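Local coordinates for high affinity transport system protein p37 (Mycoplasma hyorhinis, PDB 3EKI) that probably serves as the extracytoplasmic thiamine diphosphate-binding lipoprotein of a high-affinity transport system in the mycoplasma cell membrane, at residues Lys44-Gly49 / Asn358-Thr363; Val108-Leu113 / Gly139-Ala144; Phe122-Ser127 / Leu145-Asn150; Lys129-Leu134 / Asp388-Glu393. All blocks are in the same frame, centred on the assembly; numbering follows the deposited sequence.

Contact 1 of 4, residues Lys44-Gly49 / Asn358-Thr363. With CA (calcium ion), chain D.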
loop_
_atom_site.group_PDB
_atom_site.type_symbol
_atom_site.label_atom_id
_atom_site.label_comp_id
_atom_site.label_asym_id
_atom_site.label_seq_id
_atom_site.Cartn_x
_atom_site.Cartn_y
_atom_site.Cartn_z
ATOM N N LYS A 44 22.472 15.399 -14.883
ATOM C CA LYS A 44 21.692 16.596 -15.175
ATOM C C LYS A 44 20.297 16.301 -15.678
ATOM O O LYS A 44 19.497 17.216 -15.919
ATOM C CB LYS A 44 22.441 17.470 -16.201
ATOM C CG LYS A 44 22.505 16.796 -17.569
ATOM C CD LYS A 44 23.449 17.512 -18.527
ATOM C CE LYS A 44 23.413 16.863 -19.901
ATOM N NZ LYS A 44 24.753 16.907 -20.557
ATOM N N SER A 45 19.947 15.039 -15.821
ATOM C CA SER A 45 18.627 14.592 -16.244
ATOM C C SER A 45 18.162 13.521 -15.256
ATOM O O SER A 45 18.834 12.488 -15.122
ATOM C CB SER A 45 18.653 14.038 -17.667
ATOM O OG SER A 45 17.442 13.374 -18.004
ATOM N N ILE A 46 17.065 13.749 -14.548
ATOM C CA ILE A 46 16.569 12.739 -13.620
ATOM C C ILE A 46 15.218 12.266 -14.152
ATOM O O ILE A 46 14.369 13.100 -14.414
ATOM C CB ILE A 46 16.515 13.313 -12.206
ATOM C CG1 ILE A 46 17.891 13.574 -11.583
ATOM C CG2 ILE A 46 15.674 12.436 -11.285
ATOM C CD1 ILE A 46 18.581 12.292 -11.146
ATOM N N THR A 47 15.095 10.961 -14.298
ATOM C CA THR A 47 13.870 10.327 -14.753
ATOM C C THR A 47 13.276 9.445 -13.656
ATOM O O THR A 47 13.955 8.520 -13.209
ATOM C CB THR A 47 14.141 9.480 -16.012
ATOM O OG1 THR A 47 14.625 10.325 -17.062
ATOM C CG2 THR A 47 12.854 8.838 -16.513
ATOM N N PHE A 48 12.051 9.725 -13.240
ATOM C CA PHE A 48 11.279 8.897 -12.326
ATOM C C PHE A 48 10.445 7.848 -13.064
ATOM O O PHE A 48 9.746 8.135 -14.044
ATOM C CB PHE A 48 10.342 9.789 -11.509
ATOM C CG PHE A 48 11.008 10.844 -10.637
ATOM C CD1 PHE A 48 12.304 10.722 -10.171
ATOM C CD2 PHE A 48 10.297 11.978 -10.279
ATOM C CE1 PHE A 48 12.853 11.720 -9.371
ATOM C CE2 PHE A 48 10.829 12.968 -9.477
ATOM C CZ PHE A 48 12.114 12.819 -9.006
ATOM N N GLY A 49 10.457 6.609 -12.610
ATOM C CA GLY A 49 9.584 5.581 -13.145
ATOM C C GLY A 49 8.225 5.766 -12.493
ATOM O O GLY A 49 8.168 5.987 -11.279
ATOM N N ASN A 358 19.996 13.466 -1.885
ATOM C CA ASN A 358 19.494 14.179 -0.730
ATOM C C ASN A 358 18.706 15.415 -1.130
ATOM O O ASN A 358 17.705 15.751 -0.492
ATOM C CB ASN A 358 20.628 14.565 0.225
ATOM C CG ASN A 358 21.333 13.350 0.802
ATOM O OD1 ASN A 358 20.757 12.266 0.905
ATOM N ND2 ASN A 358 22.611 13.489 1.156
ATOM N N LEU A 359 19.090 16.141 -2.181
ATOM C CA LEU A 359 18.294 17.279 -2.654
ATOM C C LEU A 359 16.958 16.820 -3.234
ATOM O O LEU A 359 15.938 17.487 -3.071
ATOM C CB LEU A 359 19.076 18.044 -3.712
ATOM C CG LEU A 359 20.159 18.978 -3.202
ATOM C CD1 LEU A 359 21.068 19.302 -4.385
ATOM C CD2 LEU A 359 19.606 20.265 -2.605
ATOM N N ILE A 360 16.955 15.658 -3.872
ATOM C CA ILE A 360 15.690 15.127 -4.415
ATOM C C ILE A 360 14.793 14.727 -3.247
ATOM O O ILE A 360 13.593 15.073 -3.274
ATOM C CB ILE A 360 15.952 14.007 -5.434
ATOM C CG1 ILE A 360 16.570 14.542 -6.745
ATOM C CG2 ILE A 360 14.717 13.185 -5.715
ATOM C CD1 ILE A 360 17.112 13.432 -7.643
ATOM N N VAL A 361 15.330 14.072 -2.240
ATOM C CA VAL A 361 14.506 13.746 -1.051
ATOM C C VAL A 361 13.913 14.998 -0.444
ATOM O O VAL A 361 12.716 15.091 -0.165
ATOM C CB VAL A 361 15.318 12.930 -0.023
ATOM C CG1 VAL A 361 14.586 12.831 1.311
ATOM C CG2 VAL A 361 15.637 11.541 -0.552
ATOM N N GLN A 362 14.715 16.047 -0.218
ATOM C CA GLN A 362 14.231 17.263 0.404
ATOM C C GLN A 362 13.214 17.975 -0.468
ATOM O O GLN A 362 12.296 18.624 0.056
ATOM C CB GLN A 362 15.407 18.207 0.693
ATOM C CG GLN A 362 15.043 19.332 1.655
ATOM C CD GLN A 362 14.621 18.778 3.011
ATOM O OE1 GLN A 362 15.378 17.998 3.568
ATOM N NE2 GLN A 362 13.457 19.206 3.466
ATOM N N THR A 363 13.368 17.816 -1.787
ATOM C CA THR A 363 12.388 18.412 -2.688
ATOM C C THR A 363 11.007 17.749 -2.507
ATOM O O THR A 363 9.996 18.467 -2.488
ATOM C CB THR A 363 12.861 18.361 -4.146
ATOM O OG1 THR A 363 14.038 19.181 -4.256
ATOM C CG2 THR A 363 11.823 18.945 -5.085
HETATM CA CA CA D . 19.128 10.190 -15.671
HETATM O O HOH W 1 17.205 10.944 -17.273
HETATM O O HOH W 2 20.406 10.997 -17.704
#

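Contact 2 of 4, residues Val108-Leu113 / Gly139-Ala144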
loop_
_atom_site.group_PDB
_atom_site.type_symbol
_atom_site.label_atom_id
_atom_site.label_comp_id
_atom_site.label_asym_id
_atom_site.label_seq_id
_atom_site.Cartn_x
_atom_site.Cartn_y
_atom_site.Cartn_z
ATOM N N VAL A 108 9.912 -4.797 -12.960
ATOM C CA VAL A 108 10.625 -4.022 -13.971
ATOM C C VAL A 108 11.302 -2.822 -13.322
ATOM O O VAL A 108 12.417 -2.451 -13.690
ATOM C CB VAL A 108 9.690 -3.557 -15.096
ATOM C CG1 VAL A 108 10.441 -2.734 -16.126
ATOM C CG2 VAL A 108 9.027 -4.766 -15.747
ATOM N N LEU A 109 10.651 -2.199 -12.350
ATOM C CA LEU A 109 11.272 -1.028 -11.733
ATOM C C LEU A 109 12.556 -1.406 -11.042
ATOM O O LEU A 109 13.613 -0.787 -11.207
ATOM C CB LEU A 109 10.344 -0.377 -10.710
ATOM C CG LEU A 109 10.928 0.870 -10.038
ATOM C CD1 LEU A 109 10.824 2.034 -11.026
ATOM C CD2 LEU A 109 10.234 1.198 -8.738
ATOM N N LEU A 110 12.453 -2.455 -10.208
ATOM C CA LEU A 110 13.620 -2.809 -9.409
ATOM C C LEU A 110 14.705 -3.419 -10.287
ATOM O O LEU A 110 15.863 -3.100 -10.052
ATOM C CB LEU A 110 13.257 -3.739 -8.262
ATOM C CG LEU A 110 12.231 -3.190 -7.269
ATOM C CD1 LEU A 110 11.974 -4.249 -6.210
ATOM C CD2 LEU A 110 12.678 -1.867 -6.666
ATOM N N ASN A 111 14.326 -4.244 -11.257
ATOM C CA ASN A 111 15.371 -4.767 -12.139
ATOM C C ASN A 111 16.045 -3.648 -12.922
ATOM O O ASN A 111 17.258 -3.646 -13.113
ATOM C CB ASN A 111 14.770 -5.759 -13.122
ATOM C CG ASN A 111 14.335 -7.081 -12.534
ATOM O OD1 ASN A 111 14.641 -7.405 -11.392
ATOM N ND2 ASN A 111 13.606 -7.844 -13.344
ATOM N N ASN A 112 15.248 -2.701 -13.410
ATOM C CA ASN A 112 15.850 -1.664 -14.261
ATOM C C ASN A 112 16.687 -0.733 -13.403
ATOM O O ASN A 112 17.748 -0.297 -13.839
ATOM C CB ASN A 112 14.789 -0.918 -15.039
ATOM C CG ASN A 112 14.301 -1.611 -16.290
ATOM O OD1 ASN A 112 14.483 -2.813 -16.502
ATOM N ND2 ASN A 112 13.641 -0.838 -17.148
ATOM N N LEU A 113 16.254 -0.424 -12.186
ATOM C CA LEU A 113 17.109 0.397 -11.337
ATOM C C LEU A 113 18.418 -0.310 -11.014
ATOM O O LEU A 113 19.468 0.324 -10.837
ATOM C CB LEU A 113 16.396 0.748 -10.037
ATOM C CG LEU A 113 15.284 1.792 -10.119
ATOM C CD1 LEU A 113 14.557 1.883 -8.779
ATOM C CD2 LEU A 113 15.820 3.152 -10.523
ATOM N N GLY A 139 22.458 -4.156 -1.415
ATOM C CA GLY A 139 22.973 -2.868 -1.767
ATOM C C GLY A 139 22.952 -2.518 -3.233
ATOM O O GLY A 139 23.659 -1.571 -3.617
ATOM N N ILE A 140 22.188 -3.224 -4.053
ATOM C CA ILE A 140 22.235 -3.061 -5.501
ATOM C C ILE A 140 21.570 -1.757 -5.949
ATOM O O ILE A 140 21.949 -1.270 -7.019
ATOM C CB ILE A 140 21.605 -4.259 -6.217
ATOM C CG1 ILE A 140 21.915 -4.376 -7.709
ATOM C CG2 ILE A 140 20.090 -4.274 -5.992
ATOM C CD1 ILE A 140 21.526 -5.755 -8.233
ATOM N N ILE A 141 20.634 -1.263 -5.156
ATOM C CA ILE A 141 19.926 0.010 -5.342
ATOM C C ILE A 141 19.867 0.677 -3.972
ATOM O O ILE A 141 20.123 0.030 -2.936
ATOM C CB ILE A 141 18.544 -0.135 -5.996
ATOM C CG1 ILE A 141 17.583 -1.004 -5.196
ATOM C CG2 ILE A 141 18.653 -0.643 -7.436
ATOM C CD1 ILE A 141 16.209 -1.230 -5.808
ATOM N N THR A 142 19.560 1.969 -3.886
ATOM C CA THR A 142 19.681 2.729 -2.663
ATOM C C THR A 142 18.393 3.373 -2.197
ATOM O O THR A 142 17.885 4.334 -2.778
ATOM C CB THR A 142 20.721 3.872 -2.884
ATOM O OG1 THR A 142 21.929 3.267 -3.364
ATOM C CG2 THR A 142 20.989 4.591 -1.590
ATOM N N PRO A 143 17.792 2.807 -1.152
ATOM C CA PRO A 143 16.575 3.401 -0.584
ATOM C C PRO A 143 16.900 4.743 0.033
ATOM O O PRO A 143 17.927 4.881 0.717
ATOM C CB PRO A 143 16.170 2.395 0.497
ATOM C CG PRO A 143 16.822 1.122 0.083
ATOM C CD PRO A 143 18.159 1.541 -0.496
ATOM N N ALA A 144 16.031 5.713 -0.192
ATOM C CA ALA A 144 16.275 7.059 0.307
ATOM C C ALA A 144 15.081 7.860 0.873
ATOM O O ALA A 144 15.263 8.720 1.697
ATOM C CB ALA A 144 16.891 7.867 -0.780
HETATM O O HOH W 3 21.635 0.458 -9.212
#

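Contact 3 of 4, residues Phe122-Ser127 / Leu145-Asn150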
loop_
_atom_site.group_PDB
_atom_site.type_symbol
_atom_site.label_atom_id
_atom_site.label_comp_id
_atom_site.label_asym_id
_atom_site.label_seq_id
_atom_site.Cartn_x
_atom_site.Cartn_y
_atom_site.Cartn_z
ATOM N N PHE A 122 15.143 6.761 -10.546
ATOM C CA PHE A 122 14.457 6.673 -9.265
ATOM C C PHE A 122 13.049 6.140 -9.467
ATOM O O PHE A 122 12.417 6.327 -10.499
ATOM C CB PHE A 122 14.399 8.056 -8.632
ATOM C CG PHE A 122 13.610 8.286 -7.373
ATOM C CD1 PHE A 122 14.215 8.169 -6.141
ATOM C CD2 PHE A 122 12.268 8.634 -7.455
ATOM C CE1 PHE A 122 13.482 8.391 -4.981
ATOM C CE2 PHE A 122 11.520 8.845 -6.308
ATOM C CZ PHE A 122 12.167 8.734 -5.095
ATOM N N GLY A 123 12.565 5.490 -8.414
ATOM C CA GLY A 123 11.116 5.215 -8.388
ATOM C C GLY A 123 10.666 4.885 -6.986
ATOM O O GLY A 123 11.468 4.788 -6.060
ATOM N N ILE A 124 9.352 4.750 -6.777
ATOM C CA ILE A 124 8.797 4.493 -5.451
ATOM C C ILE A 124 8.103 3.126 -5.449
ATOM O O ILE A 124 7.306 2.895 -6.362
ATOM C CB ILE A 124 7.849 5.626 -5.048
ATOM C CG1 ILE A 124 8.561 6.979 -5.055
ATOM C CG2 ILE A 124 7.215 5.311 -3.707
ATOM C CD1 ILE A 124 7.668 8.190 -4.882
ATOM N N ASN A 125 8.496 2.292 -4.494
ATOM C CA ASN A 125 8.148 0.886 -4.467
ATOM C C ASN A 125 7.524 0.494 -3.135
ATOM O O ASN A 125 7.848 1.059 -2.111
ATOM C CB ASN A 125 9.378 -0.018 -4.685
ATOM C CG ASN A 125 9.038 -1.352 -5.305
ATOM O OD1 ASN A 125 8.961 -1.481 -6.525
ATOM N ND2 ASN A 125 8.817 -2.410 -4.525
ATOM N N ALA A 126 6.669 -0.529 -3.221
ATOM C CA ALA A 126 6.135 -1.072 -1.966
ATOM C C ALA A 126 7.289 -1.531 -1.086
ATOM O O ALA A 126 8.239 -2.141 -1.599
ATOM C CB ALA A 126 5.179 -2.202 -2.287
ATOM N N SER A 127 7.210 -1.248 0.211
ATOM C CA SER A 127 8.308 -1.555 1.107
ATOM C C SER A 127 8.630 -3.035 1.239
ATOM O O SER A 127 9.784 -3.481 1.205
ATOM C CB SER A 127 8.000 -0.963 2.492
ATOM O OG SER A 127 6.918 -1.646 3.124
ATOM N N LEU A 145 13.902 7.587 0.337
ATOM C CA LEU A 145 12.709 8.341 0.681
ATOM C C LEU A 145 11.694 7.412 1.326
ATOM O O LEU A 145 11.470 6.324 0.782
ATOM C CB LEU A 145 12.145 8.930 -0.615
ATOM C CG LEU A 145 10.858 9.758 -0.570
ATOM C CD1 LEU A 145 11.168 11.188 -0.146
ATOM C CD2 LEU A 145 10.111 9.807 -1.893
ATOM N N GLU A 146 11.096 7.818 2.437
ATOM C CA GLU A 146 9.987 7.060 2.996
ATOM C C GLU A 146 8.713 7.873 2.786
ATOM O O GLU A 146 8.687 9.013 3.248
ATOM C CB GLU A 146 10.188 6.804 4.492
ATOM C CG GLU A 146 9.080 5.944 5.086
ATOM C CD GLU A 146 9.304 5.519 6.520
ATOM O OE1 GLU A 146 10.303 5.920 7.153
ATOM O OE2 GLU A 146 8.439 4.769 7.031
ATOM N N THR A 147 7.701 7.323 2.125
ATOM C CA THR A 147 6.419 8.039 2.056
ATOM C C THR A 147 5.616 7.803 3.339
ATOM O O THR A 147 5.867 6.841 4.063
ATOM C CB THR A 147 5.607 7.633 0.817
ATOM O OG1 THR A 147 5.149 6.286 1.008
ATOM C CG2 THR A 147 6.416 7.641 -0.467
ATOM N N THR A 148 4.674 8.684 3.612
ATOM C CA THR A 148 3.709 8.546 4.705
ATOM C C THR A 148 2.326 8.810 4.127
ATOM O O THR A 148 2.160 9.414 3.067
ATOM C CB THR A 148 3.978 9.471 5.899
ATOM O OG1 THR A 148 3.817 10.845 5.468
ATOM C CG2 THR A 148 5.385 9.332 6.448
ATOM N N THR A 149 1.286 8.328 4.803
ATOM C CA THR A 149 -0.085 8.511 4.311
ATOM C C THR A 149 -0.958 9.086 5.416
ATOM O O THR A 149 -0.662 8.846 6.591
ATOM C CB THR A 149 -0.578 7.147 3.782
ATOM O OG1 THR A 149 -1.795 7.290 3.045
ATOM C CG2 THR A 149 -0.870 6.156 4.901
ATOM N N ASN A 150 -2.004 9.814 5.071
ATOM C CA ASN A 150 -3.014 10.265 6.023
ATOM C C ASN A 150 -3.514 9.046 6.806
ATOM O O ASN A 150 -3.885 8.070 6.169
ATOM C CB ASN A 150 -4.175 10.966 5.328
ATOM C CG ASN A 150 -3.834 12.317 4.722
ATOM O OD1 ASN A 150 -2.859 12.953 5.133
ATOM N ND2 ASN A 150 -4.655 12.751 3.780
#

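Contact 4 of 4, residues Lys129-Leu134 / Asp388-Glu393. With TPP (thiamine diphosphate), chain B.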
loop_
_atom_site.group_PDB
_atom_site.type_symbol
_atom_site.label_atom_id
_atom_site.label_comp_id
_atom_site.label_asym_id
_atom_site.label_seq_id
_atom_site.Cartn_x
_atom_site.Cartn_y
_atom_site.Cartn_z
ATOM N N LYS A 129 8.079 -5.634 -0.783
ATOM C CA LYS A 129 8.668 -6.152 -2.012
ATOM C C LYS A 129 10.116 -5.677 -2.161
ATOM O O LYS A 129 11.001 -6.381 -2.624
ATOM C CB LYS A 129 7.856 -5.700 -3.214
ATOM C CG LYS A 129 6.514 -6.408 -3.334
ATOM C CD LYS A 129 5.609 -5.725 -4.335
ATOM C CE LYS A 129 4.428 -6.641 -4.673
ATOM N NZ LYS A 129 3.158 -5.879 -4.595
ATOM N N LEU A 130 10.345 -4.434 -1.752
ATOM C CA LEU A 130 11.726 -3.929 -1.847
ATOM C C LEU A 130 12.641 -4.633 -0.864
ATOM O O LEU A 130 13.781 -5.002 -1.187
ATOM C CB LEU A 130 11.710 -2.427 -1.597
ATOM C CG LEU A 130 13.067 -1.742 -1.467
ATOM C CD1 LEU A 130 13.851 -1.833 -2.769
ATOM C CD2 LEU A 130 12.832 -0.295 -1.058
ATOM N N VAL A 131 12.176 -4.836 0.364
ATOM C CA VAL A 131 12.975 -5.533 1.359
ATOM C C VAL A 131 13.328 -6.917 0.834
ATOM O O VAL A 131 14.483 -7.339 0.895
ATOM C CB VAL A 131 12.233 -5.620 2.715
ATOM C CG1 VAL A 131 12.891 -6.620 3.662
ATOM C CG2 VAL A 131 12.154 -4.237 3.361
ATOM N N GLU A 132 12.354 -7.641 0.286
ATOM C CA GLU A 132 12.615 -8.998 -0.214
ATOM C C GLU A 132 13.586 -8.947 -1.396
ATOM O O GLU A 132 14.436 -9.820 -1.596
ATOM C CB GLU A 132 11.320 -9.674 -0.608
ATOM C CG GLU A 132 10.276 -9.907 0.465
ATOM C CD GLU A 132 10.646 -10.943 1.507
ATOM O OE1 GLU A 132 11.616 -11.688 1.254
ATOM O OE2 GLU A 132 9.975 -11.017 2.564
ATOM N N PHE A 133 13.488 -7.897 -2.220
ATOM C CA PHE A 133 14.397 -7.800 -3.369
ATOM C C PHE A 133 15.822 -7.570 -2.885
ATOM O O PHE A 133 16.786 -8.173 -3.363
ATOM C CB PHE A 133 13.938 -6.663 -4.286
ATOM C CG PHE A 133 14.851 -6.415 -5.478
ATOM C CD1 PHE A 133 14.714 -7.154 -6.633
ATOM C CD2 PHE A 133 15.826 -5.438 -5.435
ATOM C CE1 PHE A 133 15.535 -6.938 -7.731
ATOM C CE2 PHE A 133 16.668 -5.216 -6.531
ATOM C CZ PHE A 133 16.503 -5.951 -7.677
ATOM N N LEU A 134 15.967 -6.664 -1.919
ATOM C CA LEU A 134 17.303 -6.339 -1.417
ATOM C C LEU A 134 17.902 -7.463 -0.585
ATOM O O LEU A 134 19.125 -7.579 -0.490
ATOM C CB LEU A 134 17.235 -5.012 -0.665
ATOM C CG LEU A 134 17.184 -3.785 -1.572
ATOM C CD1 LEU A 134 16.886 -2.522 -0.784
ATOM C CD2 LEU A 134 18.506 -3.596 -2.311
ATOM N N ASP A 388 16.985 7.472 7.183
ATOM C CA ASP A 388 18.282 7.666 7.834
ATOM C C ASP A 388 18.987 6.337 8.052
ATOM O O ASP A 388 20.219 6.278 8.104
ATOM C CB ASP A 388 18.049 8.409 9.158
ATOM C CG ASP A 388 17.314 9.725 8.988
ATOM O OD1 ASP A 388 17.833 10.629 8.302
ATOM O OD2 ASP A 388 16.205 9.882 9.541
ATOM N N ASN A 389 18.203 5.262 8.176
ATOM C CA ASN A 389 18.690 3.923 8.451
ATOM C C ASN A 389 17.690 2.890 7.904
ATOM O O ASN A 389 16.701 2.630 8.595
ATOM C CB ASN A 389 18.866 3.705 9.947
ATOM C CG ASN A 389 19.555 2.394 10.258
ATOM O OD1 ASN A 389 19.437 1.415 9.516
ATOM N ND2 ASN A 389 20.288 2.382 11.372
ATOM N N PHE A 390 17.975 2.382 6.733
ATOM C CA PHE A 390 17.029 1.495 6.069
ATOM C C PHE A 390 16.811 0.214 6.865
ATOM O O PHE A 390 15.673 -0.249 6.966
ATOM C CB PHE A 390 17.522 1.158 4.681
ATOM C CG PHE A 390 16.619 0.232 3.876
ATOM C CD1 PHE A 390 15.438 0.718 3.359
ATOM C CD2 PHE A 390 16.944 -1.085 3.627
ATOM C CE1 PHE A 390 14.607 -0.066 2.591
ATOM C CE2 PHE A 390 16.130 -1.893 2.861
ATOM C CZ PHE A 390 14.945 -1.389 2.343
ATOM N N GLN A 391 17.880 -0.339 7.418
ATOM C CA GLN A 391 17.692 -1.578 8.180
ATOM C C GLN A 391 16.750 -1.421 9.353
ATOM O O GLN A 391 15.865 -2.256 9.632
ATOM C CB GLN A 391 19.053 -2.108 8.654
ATOM C CG GLN A 391 18.847 -3.322 9.553
ATOM C CD GLN A 391 18.547 -4.569 8.735
ATOM O OE1 GLN A 391 18.728 -4.591 7.512
ATOM N NE2 GLN A 391 18.093 -5.608 9.441
ATOM N N LYS A 392 16.903 -0.332 10.092
ATOM C CA LYS A 392 16.094 -0.053 11.267
ATOM C C LYS A 392 14.679 0.421 10.974
ATOM O O LYS A 392 13.693 -0.034 11.558
ATOM C CB LYS A 392 16.808 1.040 12.066
ATOM C CG LYS A 392 16.191 1.443 13.385
ATOM C CD LYS A 392 17.189 2.036 14.367
ATOM C CE LYS A 392 18.622 1.556 14.193
ATOM N NZ LYS A 392 19.516 1.941 15.323
ATOM N N GLU A 393 14.563 1.342 10.017
ATOM C CA GLU A 393 13.324 1.997 9.758
ATOM C C GLU A 393 12.402 1.203 8.830
ATOM O O GLU A 393 11.228 1.387 8.846
ATOM C CB GLU A 393 13.603 3.357 9.117
ATOM C CG GLU A 393 14.080 4.404 10.081
ATOM C CD GLU A 393 14.271 5.696 9.386
ATOM O OE1 GLU A 393 13.360 6.494 9.445
ATOM O OE2 GLU A 393 15.222 5.764 8.689
HETATM N "N1'" TPP B . -4.701 5.658 -1.277
HETATM C "C2'" TPP B . -4.973 6.054 -2.545
HETATM C CM2 TPP B . -5.564 7.450 -2.767
HETATM N "N3'" TPP B . -4.719 5.244 -3.588
HETATM C "C4'" TPP B . -4.094 4.056 -3.371
HETATM N "N4'" TPP B . -3.773 3.308 -4.429
HETATM C "C5'" TPP B . -3.856 3.601 -2.067
HETATM C "C6'" TPP B . -4.191 4.455 -1.023
HETATM C "C7'" TPP B . -3.243 2.240 -1.704
HETATM N N3 TPP B . -1.772 2.198 -1.616
HETATM C C2 TPP B . -0.941 2.956 -2.330
HETATM S S1 TPP B . 0.709 2.593 -1.878
HETATM C C5 TPP B . 0.199 1.375 -0.734
HETATM C C4 TPP B . -1.172 1.247 -0.839
HETATM C CM4 TPP B . -1.991 0.423 0.178
HETATM C C6 TPP B . 1.158 0.490 0.071
HETATM C C7 TPP B . 1.762 -0.597 -0.822
HETATM O O7 TPP B . 0.707 -1.473 -1.272
HETATM P PA TPP B . 0.773 -2.384 -2.574
HETATM O O1A TPP B . -0.595 -2.870 -2.874
HETATM O O2A TPP B . 1.441 -1.643 -3.698
HETATM O O3A TPP B . 1.779 -3.562 -2.278
HETATM P PB TPP B . 1.428 -4.971 -1.591
HETATM O O1B TPP B . 0.944 -4.750 -0.191
HETATM O O2B TPP B . 2.804 -5.749 -1.626
HETATM O O3B TPP B . 0.415 -5.778 -2.508
#

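Contact 1 of 4, residues Lys44-Gly49 / Asn358-Thr363
I46 and I360 reach toward each other and meet tip to tip, joining strand 45-51 to helix 354-369. The closely packed part is apolar. I46 CD1 lies 4.0 Å from I360 CD1, and the CG1 and CG2 of I46 approach that same methyl about as closely. The other branch of I360 serves F48: its CG2 lies 4.2 Å from F48 CZ and comes to the ring obliquely. With CG1 anti to the carbonyl carbon (chi1 -70°) and CG2 anti to the backbone N, I360 offers one branch to each strand residue. F80 of helix 64-85 also packs on I360, and F76 meets the F48 ring edge-to-face.

The other side of the strand is polar and wetter. S45 O binds the calcium ion at 2.4 Å, in a site completed by D43, P118, D121 and waters. One of these waters lies 2.5 Å from S45 OG and 2.7 Å from T47 OG1, with hydrogen bonds to both. On the helix, T363 OG1 bonds back to L359 O.

No hydrogen bond crosses between strand and helix. The contact therefore rests on apolar burial, while S45 and T47 on the other face serve the metal and its water.

Contact 2 of 4, residues Val108-Leu113 / Gly139-Ala144
The backbones come nearest where the CA atoms of L113 and I141 lie 6.6 Å apart, with helix segment 108-113 beside I141 of the strand segment. This is helix-on-sheet packing in a periplasmic-binding-protein-like fold. I141 carries the contact from the strand side, and its two branches meet two different leucines.

I141 CG1 sits in the crowded position between the backbone N and the carbonyl carbon (chi1 60°). From there its CD1 extends to L110 CD2 at 3.7 Å. The two side chains cross at about a right angle. The CG2 branch, anti to the carbonyl carbon, turns to L113 instead. It lies 3.6 Å from L113 C and 3.7 Å from L113 CB, against the base of the leucine and its carbonyl group. All three side chains are buried. V347 of strand 345-349 packs on both L113 and I141, and F133 of helix 127-136 packs on L110.

No direct hydrogen bond joins the two segments. Their polar link is a water next to the apolar patch. It donates one hydrogen bond to L113 O at 2.7 Å and another to I140 O at 2.8 Å, so a single water bridges two backbone carbonyls.

Contact 3 of 4, residues Phe122-Ser127 / Leu145-Asn150
The apolar contacts centre on L145, whose CD2 meets both F122 and I124. It reaches F122 CZ at 4.0 Å, at the edge of the ring and in its plane, and the two side chains cross at about a right angle. The same methyl lies 4.2 Å from I124 CD1. L145 CG stands anti to the backbone N (chi1 179°), which lets CD2 reach toward strand 122-125, while CD1 packs on V361. I124 uses its second branch on T147: the two CG2 methyls, I124 CG2 and T147 CG2, are 4.1 Å apart. The F122 ring also meets the rings of F48 and F348.

The hydrogen bonds stay off this apolar line. T147 OG1 bonds to D344 O, which leaves its methyl for I124. N125 ND2 donates to A126 O at 3.0 Å. The acceptor lies near the amide plane, and the donor sits in the carbonyl plane on a lone pair. This bond spans neighbouring residues at the turn into helix 127-136, where A126 is the N-cap and a residue of the thiamine diphosphate pocket.

No hydrogen bond joins the two strands directly. Their short axes run 8.8 Å apart at 44°, and strand 345-349 pairs antiparallel with both. Side chains thus meet over an intervening strand of an antiparallel sheet, next to the ligand pocket, in this periplasmic-binding-protein-like fold.

Contact 4 of 4, residues Lys129-Leu134 / Asp388-Glu393
F390 holds CG anti to its own backbone N (chi1 -180°), which sends its ring toward helix 127-136, where L130, V131 and L134 receive it. L134 has CG anti to the carbonyl carbon (chi1 -78°) and brings CD1 to 3.8 Å from F390 CE2. L130 CD2 lies 4.1 Å from F390 CE1, and V131 CG2 lies 4.1 Å from F390 CZ. All three methyls come to the ring obliquely. They gather round its outer end, at CE1, CZ and CE2, so the phenyl group is inserted among three residues of one helix face. No hydrogen bond crosses this contact.

Polar groups fix the turn that presents F390. N389 is the N-cap of helix 390-402, and its OD1 accepts from K392 N at 3.1 Å. That donor stands above the carbonyl plane. E393 OE2 takes two backbone donors: D388 N at 2.9 Å, on its syn lone pair, and N389 N at 3.1 Å. The carboxylate thus ties the loop before the helix to its first turn.

K129 points another way, into the ligand site. Its NZ donates to O2B of thiamine diphosphate at 3.0 Å, so the charges probably favour binding of the diphosphate. S255, S256, S257, K258 and Y215 also bond to the ligand.

In the fold, helix 127-136 packs against helix 390-402, V131 also touching I394 and Y398. P143 of strand 141-152 packs on both L134 and F390, while L110 of helix 106-115 covers L130.

Along the chain the first segments come in the order 44-49, 108-113, 122-127, 129-134. Contacts 2 and 3 are nested within the loop closed by contact 1, and contact 4 crosses it. Centres of neighbouring contacts lie about 11 to 14 Å apart, and those of contacts 1 and 4 about 20 Å. Contacts 2 and 3 share strand 141-152, which follows helix 127-136 of contact 4. A probable hydrogen bond from G49 N to F122 O (2.9 Å) links contacts 1 and 3. P143 touches F390 between contacts 2 and 4. Together they form continuous packing from a calcium site to the thiamine diphosphate pocket, which A126 and K129 help to line.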